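Local coordinates for uroporphyrinogen III cosynthase (HemD) (Helicobacter pylori, PDB 3P9Z), which probably catalyses the cyclisation of the linear tetrapyrrole hydroxymethylbilane to uroporphyrinogen III, with loss of water, on the pathway to protoporphyrin IX, at residues A[5-10]-A[16-21]; A[9-14]-A[212-217]; A[22-27]-A[169-174]; A[147-152]-A[177-182]. All blocks are in the same frame, centred on the assembly; numbering follows the deposited sequence. Where two conformers were deposited one is given.

Interaction 1 (A[5-10]-A[16-21]); sequences REIVWV and APYKTL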
loop_
_atom_site.group_PDB
_atom_site.type_symbol
_atom_site.label_atom_id
_atom_site.label_comp_id
_atom_site.label_asym_id
_atom_site.label_seq_id
_atom_site.Cartn_x
_atom_site.Cartn_y
_atom_site.Cartn_z
ATOM N N ARG A 5 6.636 25.953 11.172
ATOM C CA ARG A 5 6.042 25.387 9.955
ATOM C C ARG A 5 5.093 24.227 10.287
ATOM O O ARG A 5 5.384 23.442 11.176
ATOM C CB ARG A 5 7.150 24.935 8.996
ATOM C CG ARG A 5 8.182 26.028 8.677
ATOM C CD ARG A 5 9.294 25.500 7.784
ATOM N NE ARG A 5 8.773 25.169 6.464
ATOM C CZ ARG A 5 9.456 24.573 5.494
ATOM N NH1 ARG A 5 10.741 24.249 5.658
ATOM N NH2 ARG A 5 8.858 24.331 4.340
ATOM N N GLU A 6 3.967 24.146 9.578
ATOM C CA GLU A 6 2.994 23.067 9.754
ATOM C C GLU A 6 3.471 21.768 9.100
ATOM O O GLU A 6 3.896 21.779 7.955
ATOM C CB GLU A 6 1.663 23.442 9.110
ATOM C CG GLU A 6 0.671 24.190 9.994
ATOM C CD GLU A 6 -0.772 23.910 9.567
ATOM O OE1 GLU A 6 -1.165 22.722 9.464
ATOM O OE2 GLU A 6 -1.509 24.883 9.322
ATOM N N ILE A 7 3.356 20.659 9.818
ATOM C CA ILE A 7 3.689 19.340 9.295
ATOM C C ILE A 7 2.406 18.611 8.834
ATOM O O ILE A 7 1.477 18.388 9.629
ATOM C CB ILE A 7 4.478 18.525 10.336
ATOM C CG1 ILE A 7 5.839 19.182 10.604
ATOM C CG2 ILE A 7 4.646 17.052 9.904
ATOM C CD1 ILE A 7 6.557 18.683 11.864
ATOM N N VAL A 8 2.367 18.262 7.547
ATOM C CA VAL A 8 1.207 17.601 6.937
ATOM C C VAL A 8 1.569 16.223 6.348
ATOM O O VAL A 8 2.498 16.098 5.549
ATOM C CB VAL A 8 0.576 18.493 5.841
ATOM C CG1 VAL A 8 -0.736 17.908 5.326
ATOM C CG2 VAL A 8 0.332 19.894 6.368
ATOM N N TRP A 9 0.819 15.196 6.753
ATOM C CA TRP A 9 0.976 13.845 6.227
ATOM C C TRP A 9 0.110 13.689 4.980
ATOM O O TRP A 9 -1.077 14.048 4.979
ATOM C CB TRP A 9 0.534 12.816 7.266
ATOM C CG TRP A 9 1.345 12.802 8.534
ATOM C CD1 TRP A 9 1.131 13.552 9.647
ATOM C CD2 TRP A 9 2.491 11.984 8.813
ATOM N NE1 TRP A 9 2.068 13.253 10.621
ATOM C CE2 TRP A 9 2.915 12.292 10.127
ATOM C CE3 TRP A 9 3.184 11.007 8.087
ATOM C CZ2 TRP A 9 4.015 11.666 10.727
ATOM C CZ3 TRP A 9 4.272 10.371 8.687
ATOM C CH2 TRP A 9 4.679 10.712 9.992
ATOM N N VAL A 10 0.707 13.158 3.920
ATOM C CA VAL A 10 -0.001 12.807 2.705
ATOM C C VAL A 10 0.141 11.289 2.642
ATOM O O VAL A 10 1.188 10.759 2.257
ATOM C CB VAL A 10 0.614 13.495 1.450
ATOM C CG1 VAL A 10 -0.259 13.258 0.221
ATOM C CG2 VAL A 10 0.808 15.008 1.684
ATOM N N ALA A 16 -3.069 11.441 14.041
ATOM C CA ALA A 16 -3.474 12.457 15.036
ATOM C C ALA A 16 -2.282 12.864 15.894
ATOM O O ALA A 16 -1.501 12.013 16.265
ATOM C CB ALA A 16 -4.604 11.887 15.935
ATOM N N PRO A 17 -2.149 14.163 16.231
ATOM C CA PRO A 17 -3.037 15.279 15.922
ATOM C C PRO A 17 -2.622 16.025 14.645
ATOM O O PRO A 17 -3.091 17.135 14.395
ATOM C CB PRO A 17 -2.866 16.180 17.140
ATOM C CG PRO A 17 -1.391 16.022 17.497
ATOM C CD PRO A 17 -0.984 14.615 17.022
ATOM N N TYR A 18 -1.769 15.413 13.826
ATOM C CA TYR A 18 -1.233 16.115 12.653
ATOM C C TYR A 18 -2.262 16.171 11.539
ATOM O O TYR A 18 -2.968 15.188 11.292
ATOM C CB TYR A 18 0.046 15.429 12.134
ATOM C CG TYR A 18 1.235 15.582 13.058
ATOM C CD1 TYR A 18 2.085 16.684 12.952
ATOM C CD2 TYR A 18 1.502 14.634 14.033
ATOM C CE1 TYR A 18 3.173 16.840 13.804
ATOM C CE2 TYR A 18 2.592 14.768 14.893
ATOM C CZ TYR A 18 3.418 15.879 14.776
ATOM O OH TYR A 18 4.494 16.021 15.624
ATOM N N LYS A 19 -2.319 17.306 10.849
ATOM C CA LYS A 19 -3.092 17.415 9.614
ATOM C C LYS A 19 -2.681 16.262 8.663
ATOM O O LYS A 19 -1.489 15.982 8.464
ATOM C CB LYS A 19 -2.868 18.809 8.995
ATOM C CG LYS A 19 -3.541 19.061 7.625
ATOM C CD LYS A 19 -3.445 20.553 7.225
ATOM C CE LYS A 19 -3.942 20.814 5.785
ATOM N NZ LYS A 19 -5.421 20.562 5.632
ATOM N N THR A 20 -3.671 15.567 8.122
ATOM C CA THR A 20 -3.422 14.489 7.173
ATOM C C THR A 20 -4.301 14.623 5.924
ATOM O O THR A 20 -5.519 14.782 6.020
ATOM C CB THR A 20 -3.628 13.099 7.809
ATOM O OG1 THR A 20 -2.744 12.940 8.930
ATOM C CG2 THR A 20 -3.329 11.973 6.792
ATOM N N LEU A 21 -3.675 14.530 4.756
ATOM C CA LEU A 21 -4.399 14.532 3.488
ATOM C C LEU A 21 -4.567 13.090 3.016
ATOM O O LEU A 21 -3.578 12.419 2.709
ATOM C CB LEU A 21 -3.633 15.354 2.443
ATOM C CG LEU A 21 -3.908 16.866 2.295
ATOM C CD1 LEU A 21 -3.915 17.604 3.624
ATOM C CD2 LEU A 21 -2.896 17.524 1.355
HETATM O O HOH W 1 -0.451 19.227 11.316
#

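Interaction 2 (A[9-14]-A[212-217]); sequences WVHSQR and PSLEAC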
loop_
_atom_site.group_PDB
_atom_site.type_symbol
_atom_site.label_atom_id
_atom_site.label_comp_id
_atom_site.label_asym_id
_atom_site.label_seq_id
_atom_site.Cartn_x
_atom_site.Cartn_y
_atom_site.Cartn_z
ATOM N N TRP A 9 0.819 15.196 6.753
ATOM C CA TRP A 9 0.976 13.845 6.227
ATOM C C TRP A 9 0.110 13.689 4.980
ATOM O O TRP A 9 -1.077 14.048 4.979
ATOM C CB TRP A 9 0.534 12.816 7.266
ATOM C CG TRP A 9 1.345 12.802 8.534
ATOM C CD1 TRP A 9 1.131 13.552 9.647
ATOM C CD2 TRP A 9 2.491 11.984 8.813
ATOM N NE1 TRP A 9 2.068 13.253 10.621
ATOM C CE2 TRP A 9 2.915 12.292 10.127
ATOM C CE3 TRP A 9 3.184 11.007 8.087
ATOM C CZ2 TRP A 9 4.015 11.666 10.727
ATOM C CZ3 TRP A 9 4.272 10.371 8.687
ATOM C CH2 TRP A 9 4.679 10.712 9.992
ATOM N N VAL A 10 0.707 13.158 3.920
ATOM C CA VAL A 10 -0.001 12.807 2.705
ATOM C C VAL A 10 0.141 11.289 2.642
ATOM O O VAL A 10 1.188 10.759 2.257
ATOM C CB VAL A 10 0.614 13.495 1.450
ATOM C CG1 VAL A 10 -0.259 13.258 0.221
ATOM C CG2 VAL A 10 0.808 15.008 1.684
ATOM N N HIS A 11 -0.925 10.599 3.043
ATOM C CA HIS A 11 -0.835 9.214 3.489
ATOM C C HIS A 11 -2.250 8.586 3.474
ATOM O O HIS A 11 -3.239 9.244 3.134
ATOM C CB HIS A 11 -0.212 9.230 4.902
ATOM C CG HIS A 11 -0.077 7.885 5.546
ATOM N ND1 HIS A 11 0.549 6.821 4.936
ATOM C CD2 HIS A 11 -0.481 7.439 6.763
ATOM C CE1 HIS A 11 0.528 5.777 5.747
ATOM N NE2 HIS A 11 -0.103 6.123 6.859
ATOM N N SER A 12 -2.347 7.315 3.825
ATOM C CA SER A 12 -3.634 6.596 3.711
ATOM C C SER A 12 -4.478 6.625 4.991
ATOM O O SER A 12 -5.656 6.261 4.971
ATOM C CB SER A 12 -3.381 5.150 3.300
ATOM O OG SER A 12 -2.399 4.596 4.157
ATOM N N GLN A 13 -3.878 7.075 6.089
ATOM C CA GLN A 13 -4.525 7.043 7.395
ATOM C C GLN A 13 -4.166 8.270 8.195
ATOM O O GLN A 13 -3.056 8.780 8.083
ATOM C CB GLN A 13 -4.091 5.799 8.164
ATOM C CG GLN A 13 -5.099 4.644 8.088
ATOM C CD GLN A 13 -4.410 3.319 7.817
ATOM O OE1 GLN A 13 -4.371 2.855 6.672
ATOM N NE2 GLN A 13 -3.836 2.716 8.856
ATOM N N ARG A 14 -5.108 8.734 9.004
ATOM C CA ARG A 14 -4.907 9.898 9.845
ATOM C C ARG A 14 -3.853 9.602 10.906
ATOM O O ARG A 14 -3.854 8.532 11.531
ATOM C CB ARG A 14 -6.230 10.328 10.499
ATOM C CG ARG A 14 -6.138 11.669 11.200
ATOM C CD ARG A 14 -7.500 12.322 11.373
ATOM N NE ARG A 14 -8.091 11.970 12.661
ATOM C CZ ARG A 14 -7.841 12.598 13.812
ATOM N NH1 ARG A 14 -6.999 13.628 13.860
ATOM N NH2 ARG A 14 -8.432 12.190 14.926
ATOM N N PRO A 212 12.769 3.761 5.887
ATOM C CA PRO A 212 11.439 3.999 5.312
ATOM C C PRO A 212 10.307 3.636 6.288
ATOM O O PRO A 212 9.566 2.675 6.075
ATOM C CB PRO A 212 11.430 3.127 4.054
ATOM C CG PRO A 212 12.397 1.996 4.362
ATOM C CD PRO A 212 13.414 2.551 5.343
ATOM N N SER A 213 10.187 4.427 7.348
ATOM C CA SER A 213 9.118 4.260 8.322
ATOM C C SER A 213 8.448 5.610 8.555
ATOM O O SER A 213 9.038 6.658 8.272
ATOM C CB SER A 213 9.677 3.705 9.629
ATOM O OG SER A 213 10.455 4.690 10.292
ATOM N N LEU A 214 7.212 5.582 9.050
ATOM C CA LEU A 214 6.499 6.803 9.408
ATOM C C LEU A 214 7.246 7.539 10.510
ATOM O O LEU A 214 7.323 8.768 10.494
ATOM C CB LEU A 214 5.056 6.499 9.859
ATOM C CG LEU A 214 4.153 5.769 8.860
ATOM C CD1 LEU A 214 2.755 5.569 9.480
ATOM C CD2 LEU A 214 4.058 6.541 7.549
ATOM N N GLU A 215 7.792 6.772 11.453
ATOM C CA GLU A 215 8.554 7.331 12.563
ATOM C C GLU A 215 9.756 8.151 12.094
ATOM O O GLU A 215 9.957 9.278 12.552
ATOM C CB GLU A 215 9.006 6.223 13.527
ATOM C CG GLU A 215 7.847 5.524 14.267
ATOM C CD GLU A 215 7.246 4.311 13.529
ATOM O OE1 GLU A 215 7.485 4.114 12.316
ATOM O OE2 GLU A 215 6.517 3.541 14.187
ATOM N N ALA A 216 10.547 7.589 11.185
ATOM C CA ALA A 216 11.679 8.316 10.607
ATOM C C ALA A 216 11.253 9.541 9.788
ATOM O O ALA A 216 11.982 10.531 9.751
ATOM C CB ALA A 216 12.566 7.380 9.769
ATOM N N CYS A 217 10.082 9.489 9.151
ATOM C CA CYS A 217 9.556 10.648 8.429
ATOM C C CYS A 217 9.267 11.818 9.375
ATOM O O CYS A 217 9.476 12.988 9.032
ATOM C CB CYS A 217 8.258 10.306 7.691
ATOM S SG CYS A 217 8.428 9.232 6.260
#

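Interaction 3 (A[22-27]-A[169-174]); sequences ILNEFC and AISHAK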
loop_
_atom_site.group_PDB
_atom_site.type_symbol
_atom_site.label_atom_id
_atom_site.label_comp_id
_atom_site.label_asym_id
_atom_site.label_seq_id
_atom_site.Cartn_x
_atom_site.Cartn_y
_atom_site.Cartn_z
ATOM N N ILE A 22 -5.809 12.612 2.980
ATOM C CA ILE A 22 -6.099 11.258 2.497
ATOM C C ILE A 22 -6.800 11.437 1.162
ATOM O O ILE A 22 -8.026 11.645 1.095
ATOM C CB ILE A 22 -6.978 10.444 3.496
ATOM C CG1 ILE A 22 -6.298 10.367 4.873
ATOM C CG2 ILE A 22 -7.309 9.002 2.936
ATOM C CD1 ILE A 22 -7.249 9.918 6.021
ATOM N N LEU A 23 -6.012 11.367 0.094
ATOM C CA LEU A 23 -6.507 11.728 -1.226
ATOM C C LEU A 23 -6.866 10.538 -2.109
ATOM O O LEU A 23 -7.389 10.713 -3.211
ATOM C CB LEU A 23 -5.470 12.581 -1.935
ATOM C CG LEU A 23 -4.968 13.800 -1.155
ATOM C CD1 LEU A 23 -3.852 14.441 -1.939
ATOM C CD2 LEU A 23 -6.107 14.767 -0.916
ATOM N N ASN A 24 -6.538 9.339 -1.639
ATOM C CA ASN A 24 -6.793 8.105 -2.383
ATOM C C ASN A 24 -7.768 7.275 -1.586
ATOM O O ASN A 24 -7.934 7.506 -0.389
ATOM C CB ASN A 24 -5.488 7.328 -2.555
ATOM C CG ASN A 24 -4.507 8.054 -3.422
ATOM O OD1 ASN A 24 -3.483 8.555 -2.943
ATOM N ND2 ASN A 24 -4.825 8.160 -4.698
ATOM N N GLU A 25 -8.393 6.308 -2.240
ATOM C CA GLU A 25 -9.280 5.377 -1.561
ATOM C C GLU A 25 -9.194 3.994 -2.212
ATOM O O GLU A 25 -8.864 3.860 -3.383
ATOM C CB GLU A 25 -10.729 5.908 -1.494
ATOM C CG GLU A 25 -11.457 5.971 -2.833
ATOM C CD GLU A 25 -12.731 6.822 -2.800
ATOM O OE1 GLU A 25 -13.312 7.017 -1.705
ATOM O OE2 GLU A 25 -13.160 7.294 -3.882
ATOM N N PHE A 26 -9.452 2.973 -1.416
ATOM C CA PHE A 26 -9.378 1.601 -1.875
ATOM C C PHE A 26 -10.731 1.132 -2.325
ATOM O O PHE A 26 -11.735 1.367 -1.669
ATOM C CB PHE A 26 -8.784 0.693 -0.793
ATOM C CG PHE A 26 -7.321 0.910 -0.592
ATOM C CD1 PHE A 26 -6.405 0.414 -1.506
ATOM C CD2 PHE A 26 -6.858 1.668 0.479
ATOM C CE1 PHE A 26 -5.031 0.644 -1.342
ATOM C CE2 PHE A 26 -5.498 1.901 0.649
ATOM C CZ PHE A 26 -4.585 1.387 -0.261
ATOM N N CYS A 27 -10.750 0.532 -3.496
ATOM C CA CYS A 27 -11.975 -0.044 -4.017
ATOM C C CYS A 27 -11.823 -1.562 -4.066
ATOM O O CYS A 27 -10.803 -2.093 -4.495
ATOM C CB CYS A 27 -12.333 0.568 -5.373
ATOM S SG CYS A 27 -12.569 2.379 -5.288
ATOM N N ALA A 169 4.051 7.362 -0.136
ATOM C CA ALA A 169 4.023 6.475 -1.306
ATOM C C ALA A 169 3.865 7.333 -2.554
ATOM O O ALA A 169 3.472 8.493 -2.456
ATOM C CB ALA A 169 2.866 5.467 -1.208
ATOM N N ILE A 170 4.189 6.770 -3.714
ATOM C CA ILE A 170 4.001 7.447 -4.995
ATOM C C ILE A 170 2.538 7.851 -5.231
ATOM O O ILE A 170 2.259 8.970 -5.671
ATOM C CB ILE A 170 4.516 6.587 -6.198
ATOM C CG1 ILE A 170 6.047 6.472 -6.165
ATOM C CG2 ILE A 170 4.024 7.166 -7.559
ATOM C CD1 ILE A 170 6.617 5.449 -7.153
ATOM N N SER A 171 1.608 6.948 -4.951
ATOM C CA SER A 171 0.185 7.232 -5.190
ATOM C C SER A 171 -0.230 8.541 -4.499
ATOM O O SER A 171 -0.995 9.344 -5.054
ATOM C CB SER A 171 -0.668 6.073 -4.672
ATOM O OG SER A 171 -0.514 5.950 -3.258
ATOM N N HIS A 172 0.306 8.769 -3.303
ATOM C CA HIS A 172 0.017 9.977 -2.543
ATOM C C HIS A 172 0.613 11.259 -3.137
ATOM O O HIS A 172 -0.049 12.301 -3.172
ATOM C CB HIS A 172 0.465 9.782 -1.092
ATOM C CG HIS A 172 -0.274 8.681 -0.405
ATOM N ND1 HIS A 172 0.356 7.677 0.300
ATOM C CD2 HIS A 172 -1.598 8.407 -0.353
ATOM C CE1 HIS A 172 -0.551 6.837 0.766
ATOM N NE2 HIS A 172 -1.744 7.263 0.391
ATOM N N ALA A 173 1.859 11.175 -3.605
ATOM C CA ALA A 173 2.480 12.262 -4.345
ATOM C C ALA A 173 1.686 12.589 -5.612
ATOM O O ALA A 173 1.374 13.749 -5.883
ATOM C CB ALA A 173 3.919 11.907 -4.695
ATOM N N LYS A 174 1.354 11.554 -6.374
ATOM C CA LYS A 174 0.570 11.700 -7.594
ATOM C C LYS A 174 -0.772 12.409 -7.331
ATOM O O LYS A 174 -1.126 13.360 -8.030
ATOM C CB LYS A 174 0.357 10.321 -8.241
ATOM C CG LYS A 174 -0.244 10.366 -9.633
ATOM C CD LYS A 174 -0.116 9.000 -10.329
ATOM C CE LYS A 174 -0.771 9.031 -11.714
ATOM N NZ LYS A 174 -2.277 8.920 -11.630
#

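Interaction 4 (A[147-152]-A[177-182]); sequences KHLTLS and LHYFEF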
loop_
_atom_site.group_PDB
_atom_site.type_symbol
_atom_site.label_atom_id
_atom_site.label_comp_id
_atom_site.label_asym_id
_atom_site.label_seq_id
_atom_site.Cartn_x
_atom_site.Cartn_y
_atom_site.Cartn_z
ATOM N N LYS A 147 -9.393 9.926 -5.050
ATOM C CA LYS A 147 -10.698 10.450 -4.607
ATOM C C LYS A 147 -11.209 11.544 -5.542
ATOM O O LYS A 147 -10.425 12.273 -6.159
ATOM C CB LYS A 147 -10.633 11.030 -3.194
ATOM C CG LYS A 147 -10.471 10.025 -2.104
ATOM C CD LYS A 147 -10.537 10.710 -0.739
ATOM C CE LYS A 147 -10.438 9.684 0.364
ATOM N NZ LYS A 147 -10.440 10.346 1.700
ATOM N N HIS A 148 -12.529 11.641 -5.648
ATOM C CA HIS A 148 -13.175 12.712 -6.396
ATOM C C HIS A 148 -13.566 13.729 -5.351
ATOM O O HIS A 148 -14.575 13.551 -4.680
ATOM C CB HIS A 148 -14.446 12.185 -7.085
ATOM C CG HIS A 148 -14.190 11.372 -8.317
ATOM N ND1 HIS A 148 -13.012 10.686 -8.534
ATOM C CD2 HIS A 148 -14.973 11.118 -9.391
ATOM C CE1 HIS A 148 -13.078 10.056 -9.694
ATOM N NE2 HIS A 148 -14.260 10.298 -10.232
ATOM N N LEU A 149 -12.763 14.775 -5.181
ATOM C CA LEU A 149 -13.037 15.783 -4.154
ATOM C C LEU A 149 -13.764 17.000 -4.701
ATOM O O LEU A 149 -13.414 17.523 -5.772
ATOM C CB LEU A 149 -11.750 16.243 -3.455
ATOM C CG LEU A 149 -10.831 15.171 -2.861
ATOM C CD1 LEU A 149 -9.451 15.748 -2.684
ATOM C CD2 LEU A 149 -11.388 14.622 -1.550
ATOM N N THR A 150 -14.762 17.458 -3.948
ATOM C CA THR A 150 -15.498 18.664 -4.289
ATOM C C THR A 150 -14.596 19.883 -4.086
ATOM O O THR A 150 -13.546 19.788 -3.436
ATOM C CB THR A 150 -16.721 18.845 -3.383
ATOM O OG1 THR A 150 -16.261 19.120 -2.055
ATOM C CG2 THR A 150 -17.632 17.586 -3.394
ATOM N N LEU A 151 -14.999 21.018 -4.647
ATOM C CA LEU A 151 -14.244 22.255 -4.480
ATOM C C LEU A 151 -14.041 22.573 -3.014
ATOM O O LEU A 151 -12.932 22.910 -2.583
ATOM C CB LEU A 151 -14.961 23.429 -5.130
ATOM C CG LEU A 151 -14.301 24.110 -6.320
ATOM C CD1 LEU A 151 -14.840 25.532 -6.402
ATOM C CD2 LEU A 151 -12.757 24.117 -6.210
ATOM N N SER A 152 -15.132 22.474 -2.263
ATOM C CA SER A 152 -15.134 22.748 -0.842
ATOM C C SER A 152 -14.160 21.844 -0.086
ATOM O O SER A 152 -13.410 22.323 0.759
ATOM C CB SER A 152 -16.555 22.628 -0.275
ATOM O OG SER A 152 -16.510 22.713 1.132
ATOM N N LEU A 177 -0.377 16.128 -6.403
ATOM C CA LEU A 177 -0.058 16.980 -7.553
ATOM C C LEU A 177 -1.239 17.101 -8.501
ATOM O O LEU A 177 -1.383 18.103 -9.164
ATOM C CB LEU A 177 1.187 16.488 -8.288
ATOM C CG LEU A 177 2.487 16.639 -7.481
ATOM C CD1 LEU A 177 3.663 16.021 -8.235
ATOM C CD2 LEU A 177 2.760 18.116 -7.144
ATOM N N HIS A 178 -2.099 16.091 -8.538
ATOM C CA HIS A 178 -3.357 16.219 -9.279
ATOM C C HIS A 178 -4.164 17.419 -8.795
ATOM O O HIS A 178 -4.723 18.148 -9.602
ATOM C CB HIS A 178 -4.203 14.942 -9.194
ATOM C CG HIS A 178 -5.462 15.007 -10.004
ATOM N ND1 HIS A 178 -5.570 14.460 -11.265
ATOM C CD2 HIS A 178 -6.651 15.606 -9.750
ATOM C CE1 HIS A 178 -6.780 14.697 -11.742
ATOM N NE2 HIS A 178 -7.453 15.397 -10.845
ATOM N N TYR A 179 -4.220 17.635 -7.484
ATOM C CA TYR A 179 -5.130 18.640 -6.938
ATOM C C TYR A 179 -4.508 19.982 -6.572
ATOM O O TYR A 179 -5.188 21.003 -6.595
ATOM C CB TYR A 179 -5.850 18.090 -5.710
ATOM C CG TYR A 179 -7.013 17.166 -6.027
ATOM C CD1 TYR A 179 -8.160 17.650 -6.659
ATOM C CD2 TYR A 179 -6.983 15.817 -5.658
ATOM C CE1 TYR A 179 -9.232 16.809 -6.952
ATOM C CE2 TYR A 179 -8.075 14.960 -5.934
ATOM C CZ TYR A 179 -9.185 15.463 -6.571
ATOM O OH TYR A 179 -10.261 14.637 -6.857
ATOM N N PHE A 180 -3.233 19.978 -6.207
ATOM C CA PHE A 180 -2.622 21.142 -5.585
ATOM C C PHE A 180 -1.310 21.520 -6.237
ATOM O O PHE A 180 -0.491 20.652 -6.564
ATOM C CB PHE A 180 -2.368 20.869 -4.094
ATOM C CG PHE A 180 -3.598 20.454 -3.327
ATOM C CD1 PHE A 180 -4.640 21.360 -3.097
ATOM C CD2 PHE A 180 -3.718 19.153 -2.829
ATOM C CE1 PHE A 180 -5.766 20.982 -2.387
ATOM C CE2 PHE A 180 -4.840 18.778 -2.118
ATOM C CZ PHE A 180 -5.864 19.690 -1.898
ATOM N N GLU A 181 -1.108 22.817 -6.409
ATOM C CA GLU A 181 0.179 23.352 -6.825
ATOM C C GLU A 181 1.206 23.032 -5.733
ATOM O O GLU A 181 0.926 23.146 -4.537
ATOM C CB GLU A 181 0.051 24.873 -7.028
ATOM C CG GLU A 181 1.306 25.608 -7.518
ATOM C CD GLU A 181 1.154 27.157 -7.543
ATOM O OE1 GLU A 181 0.148 27.703 -7.015
ATOM O OE2 GLU A 181 2.061 27.838 -8.078
ATOM N N PHE A 182 2.380 22.581 -6.148
ATOM C CA PHE A 182 3.470 22.452 -5.228
ATOM C C PHE A 182 4.202 23.788 -5.199
ATOM O O PHE A 182 4.976 24.128 -6.107
ATOM C CB PHE A 182 4.421 21.302 -5.574
ATOM C CG PHE A 182 5.337 20.944 -4.437
ATOM C CD1 PHE A 182 6.525 21.658 -4.227
ATOM C CD2 PHE A 182 4.996 19.936 -3.541
ATOM C CE1 PHE A 182 7.354 21.354 -3.172
ATOM C CE2 PHE A 182 5.820 19.635 -2.476
ATOM C CZ PHE A 182 7.008 20.341 -2.288
#

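Interaction 1 (A[5-10]-A[16-21])
Trp9 and Tyr18 meet where two neighbouring parallel strands, 7-10 and 19-28, come together in the sheet of one lobe of this bilobal uroporphyrinogen-III synthase. The chain returns to run alongside itself after only a short loop, and two backbone bonds fix the register: Trp9 N gives to Lys19 O at 3.0 Å, and Leu21 N gives to Trp9 O at 2.7 Å. Both are nearly straight, so Trp9 is gripped through its N-H and its carbonyl alike.

The indole can be followed outward. Its CB lies near Thr20 OG1. With CG beside the backbone N (chi1 -63°), the five-membered ring is carried to Tyr18: CD1 touches Tyr18 CB at 3.3 Å, and NE1 lies 3.5 Å from Tyr18 CG. The result is an offset edge-to-face pair, the indole edge toward the phenol face, with planes 77° apart. Leu218 of helix 214-223 touches both Trp9 and Tyr18.

Tyr18 also lies alongside Ile7, whose CB and CG2 border its CD1. On the other side of the sheet Val8 CG1 packs on Leu21 CD1 at 3.6 Å, while the aliphatic part of Lys19 runs beside the valine. Next to the Trp9 N to Lys19 O bond, one water bridges the two segments, donating to Ile7 O and accepting from Lys19 N, each at 2.7 Å.

Interaction 2 (A[9-14]-A[212-217])
The first turn of helix 214-223 packs here against the end of strand 7-10 and the loop that follows it, an alpha/beta layer contact between helix and sheet. Leu214 does most of the work, reaching both Trp9 and His11. The far end of the Trp9 indole points at the helix: CH2 meets the backbone oxygen Leu214 O at 3.3 Å, with that oxygen at the ring edge and in its plane. Next to it, Trp9 CZ3 touches Leu214 CD2 at 4.0 Å and Cys217 CB at 4.1 Å, so the indole is bordered by residues almost one helical turn apart.

His11 comes from the opposite direction to Leu214. Its CG is anti to the backbone N (chi1 178°), which brings the imidazole up to the leucine. Leu214 CD2 sits over one face, 4.3 Å from the ring centroid, as a CH-pi contact, and Ser12 OG lies over the opposite face. The ring's ND1 is hydrogen-bonded to Thr168 OG1, which helps to fix its rotation.

The helix start itself is capped by Ser213, whose OG accepts from Ala216 N at 3.0 Å. Beneath the turn lies strand 164-167, next to strand 7-10 in the sheet: its Ile166 touches both Trp9 and Cys217, while Thr168, just past that strand, also packs against Leu214.

Interaction 3 (A[22-27]-A[169-174])
A small polar contact joins Asn24, at the start of the 24-27 part of strand 19-28, to the first turn of helix 170-179. Strand 19-28 and its antiparallel neighbour 135-146 run from this lobe toward the other, and the contact lies where that link leaves the lobe. Asn24 meets Ser171 and His172. It sets off toward the helix, CG beside the backbone N (chi1 -66°), and the amide crosses the imidazole of His172 with the two planes 49° apart. The end of the amide approaches the ring at His172 CD2, 3.2 Å from the atom modelled as Asn24 OD1. That same Asn24 OD1 lies 3.4 Å from the backbone oxygen Ser171 O. The amide is probably turned over in the model; turned back, its nitrogen would face Ser171 O and might bond to it.

Ser171 adds its CB and OG at the margin of the contact. Its hydroxyl also lies over the centre of one face of the His172 ring, placed there by a chi1 of 63° that sets OG between the backbone N and the carbonyl carbon. The asparagine approaches the same ring obliquely.

Asn144 of strand 135-146 touches both Asn24 and Ser171. Further along the helix, Ala175 packs on Asn24, and Leu23 rests on Ala175 and Phe176. The other flank of the helix, at Ile170 and Ala173, packs on helix 193-201.

Interaction 4 (A[147-152]-A[177-182])
The backbone of 147-149 runs extended past the last turn of helix 170-179, the nearest CA pair being Leu149 CA and Tyr179 CA at 8.9 Å, and the Tyr179 side chain spans the gap. Its CG lies beside the backbone N (chi1 -79°), which sends the ring across to 147-149. There OH accepts from Leu149 N at 3.0 Å, with an N-H...O angle of 167°, and donates to Lys147 O. The modelled 2.5 Å between Tyr179 OH and Lys147 O is doubtfully short and may reflect coordinate error. Lys147 O lies in the plane of the phenol ring, at its edge.

The contact ties the C-terminal end of one helix of the alpha/beta lobe to the connection between strand 135-146 and helix 151-157. Thr150 caps the start of helix 151-157. Leu149 covers one face of the phenol in a CH-pi contact, with Leu149 CD1 3.6 Å from Tyr179 CE2. On the opposite face His178 CD2 lies over the ring centre.

How the interactions relate
Interactions 1 and 2 share Trp9, which meets Tyr18 through its pyrrole side and helix 214-223 through its benzene side; their centres are about 10 Å apart. Strand 19-28 carries on from interaction 1 to interaction 3, and Val10 CG1 of the first lies 3.5 Å from His172 O of the latter. His172 also reaches interaction 2, its NE2 being 3.5 Å from Ser12 N. Interactions 3 and 4 lie on helix 170-179, towards its start and its end, and Lys147 joins them through probable hydrogen bonds: its NZ to Ile22 O and its N to Leu23 O, both 2.8 Å. Interactions 2 and 4 do not touch, with nearest atoms about 7 Å apart.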